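Local coordinates for protein BvnE (Penicillium brevicompactum, PDB 6U9I) that acts as an isomerase, a semipinacolase that probably directs the stereoselective semipinacol rearrangement in brevianamide assembly, at residues A[120-123]-A[128-131]. Sequence-based numbering, arbitrary orientation.
Sequences LTFN and LLRD
A classic beta bulge marks the turn end of the antiparallel hairpin formed by strands 110-122 and 129-136, where Arg130 and Asp131 both face Thr121. Thr121 O accepts two backbone bonds, a short one from Arg130 N (2.8 Å) and a longer, more bent one from Asp131 N (3.2 Å). Thr121 N gives a nearly straight bond to Asp131 O. Beyond the bulge, Asn123 N donates to Leu128 O.

With Leu129 chi1 at -176° and chi2 at 64°, CD1 sits over one face of the Phe122 ring. This CH-pi contact is 4.2 Å from CD1 to the ring centroid, with CD1 displaced from above the ring centre toward its outer atoms. The same methyl meets Leu120 CB at 3.6 Å. Trp25 of helix 14-31 touches both leucines, so this side of the hairpin packs against that helix.

Asn123 OD1 takes the N-H of Leu128, with the donor above the carbonyl plane, and also that of Thr127. Replacing Asn123 with an alanine is likely to leave both N-H groups without this acceptor and the turn less firmly held.

Thr121 and Asp131 share the other face. Lys96 NZ hydrogen-bonds to Thr121 OG1, and Arg48 forms a salt bridge with Asp131 OD1. One water joins Thr121 OG1 to Asp131 OD2. Another donates to Phe122 O (2.7 Å) and accepts from Arg130 NH2 (3.1 Å), lying at the guanidinium edge, in its plane.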
ATOM      1  N   LEU A 120       0.110   8.982   3.736  1.00 12.21           N
ATOM      2  CA  LEU A 120      -0.186  10.267   4.356  1.00 13.88           C
ATOM      3  C   LEU A 120       0.453  11.374   3.526  1.00 14.53           C
ATOM      4  O   LEU A 120       1.625  11.275   3.154  1.00 15.52           O
ATOM      5  CB  LEU A 120       0.355  10.321   5.786  1.00 15.22           C
ATOM      6  CG  LEU A 120      -0.029   9.193   6.752  1.00 15.66           C
ATOM      7  CD1 LEU A 120       0.651   9.388   8.105  1.00 16.86           C
ATOM      8  CD2 LEU A 120      -1.518   9.178   6.940  1.00 19.27           C
ATOM      9  N   THR A 121      -0.307  12.426   3.235  1.00 14.39           N
ATOM     10  CA  THR A 121       0.263  13.649   2.677  1.00 10.78           C
ATOM     11  C   THR A 121       0.075  14.763   3.695  1.00 13.03           C
ATOM     12  O   THR A 121      -1.022  14.927   4.241  1.00 14.29           O
ATOM     13  CB  THR A 121      -0.406  14.051   1.354  1.00 13.86           C
ATOM     14  OG1 THR A 121      -0.396  12.935   0.455  1.00 15.72           O
ATOM     15  CG2 THR A 121       0.365  15.210   0.714  1.00 13.90           C
ATOM     16  N   PHE A 122       1.135  15.524   3.949  1.00 14.03           N
ATOM     17  CA  PHE A 122       1.067  16.629   4.891  1.00 13.64           C
ATOM     18  C   PHE A 122       1.098  17.955   4.141  1.00 16.93           C
ATOM     19  O   PHE A 122       1.404  18.018   2.946  1.00 16.01           O
ATOM     20  CB  PHE A 122       2.204  16.536   5.911  1.00 14.61           C
ATOM     21  CG  PHE A 122       2.082  15.341   6.818  1.00 14.15           C
ATOM     22  CD1 PHE A 122       1.344  15.425   7.987  1.00 20.20           C
ATOM     23  CD2 PHE A 122       2.667  14.136   6.479  1.00 16.66           C
ATOM     24  CE1 PHE A 122       1.203  14.327   8.822  1.00 15.56           C
ATOM     25  CE2 PHE A 122       2.538  13.028   7.310  1.00 17.15           C
ATOM     26  CZ  PHE A 122       1.809  13.127   8.474  1.00 17.82           C
ATOM     27  N   ASN A 123       0.747  19.021   4.857  1.00 15.76           N
ATOM     28  CA  ASN A 123       0.891  20.361   4.311  1.00 14.08           C
ATOM     29  C   ASN A 123       2.380  20.684   4.134  1.00 18.51           C
ATOM     30  O   ASN A 123       3.268  19.913   4.516  1.00 18.56           O
ATOM     31  CB  ASN A 123       0.174  21.381   5.208  1.00 16.25           C
ATOM     32  CG  ASN A 123       0.785  21.486   6.609  1.00 24.75           C
ATOM     33  OD1 ASN A 123       1.677  20.723   6.971  1.00 20.67           O
ATOM     34  ND2 ASN A 123       0.286  22.438   7.408  1.00 21.49           N
ATOM     35  N   LEU A 128       0.495  19.338   9.478  1.00 17.42           N
ATOM     36  CA  LEU A 128      -0.907  18.971   9.438  1.00 17.43           C
ATOM     37  C   LEU A 128      -1.120  17.987   8.303  1.00 15.43           C
ATOM     38  O   LEU A 128      -0.576  18.165   7.210  1.00 17.16           O
ATOM     39  CB  LEU A 128      -1.811  20.194   9.220  1.00 17.90           C
ATOM     40  CG  LEU A 128      -1.983  21.191  10.363  1.00 22.34           C
ATOM     41  CD1 LEU A 128      -2.878  22.323   9.880  1.00 24.21           C
ATOM     42  CD2 LEU A 128      -2.594  20.515  11.575  1.00 18.95           C
ATOM     43  N   LEU A 129      -1.921  16.964   8.567  1.00 16.30           N
ATOM     44  CA  LEU A 129      -2.286  15.982   7.555  1.00 12.94           C
ATOM     45  C   LEU A 129      -3.313  16.567   6.588  1.00 13.22           C
ATOM     46  O   LEU A 129      -4.365  17.048   7.012  1.00 15.97           O
ATOM     47  CB  LEU A 129      -2.859  14.747   8.243  1.00 17.04           C
ATOM     48  CG  LEU A 129      -3.236  13.536   7.416  1.00 19.51           C
ATOM     49  CD1 LEU A 129      -1.999  12.922   6.750  1.00 15.92           C
ATOM     50  CD2 LEU A 129      -3.872  12.570   8.394  1.00 19.85           C
ATOM     51  N   ARG A 130      -3.028  16.502   5.283  1.00 17.18           N
ATOM     52  CA  ARG A 130      -3.952  17.048   4.290  1.00 13.27           C
ATOM     53  C   ARG A 130      -4.593  15.985   3.407  1.00 17.04           C
ATOM     54  O   ARG A 130      -5.544  16.297   2.685  1.00 16.00           O
ATOM     55  CB  ARG A 130      -3.246  18.091   3.406  1.00 16.45           C
ATOM     56  CG  ARG A 130      -2.238  17.510   2.418  1.00 15.60           C
ATOM     57  CD  ARG A 130      -1.617  18.601   1.523  1.00 15.77           C
ATOM     58  NE  ARG A 130      -2.640  19.277   0.712  1.00 17.39           N
ATOM     59  CZ  ARG A 130      -2.382  20.317  -0.076  1.00 21.06           C
ATOM     60  NH1 ARG A 130      -3.357  20.887  -0.796  1.00 17.74           N
ATOM     61  NH2 ARG A 130      -1.147  20.777  -0.156  1.00 16.82           N
ATOM     62  N   ASP A 131      -4.127  14.739   3.465  1.00 15.59           N
ATOM     63  CA  ASP A 131      -4.721  13.671   2.674  1.00 15.12           C
ATOM     64  C   ASP A 131      -4.260  12.342   3.245  1.00 15.13           C
ATOM     65  O   ASP A 131      -3.110  12.219   3.663  1.00 17.19           O
ATOM     66  CB  ASP A 131      -4.315  13.756   1.199  1.00 17.08           C
ATOM     67  CG  ASP A 131      -5.069  12.761   0.336  1.00 24.42           C
ATOM     68  OD1 ASP A 131      -6.261  13.019   0.062  1.00 21.66           O
ATOM     69  OD2 ASP A 131      -4.487  11.725  -0.068  1.00 18.94           O
TER
HETATM   70  O   HOH W   1      -2.141  10.792   0.650  1.00 17.72           O
HETATM   71  O   HOH W   2       1.555  19.642   0.740  1.00 15.58           O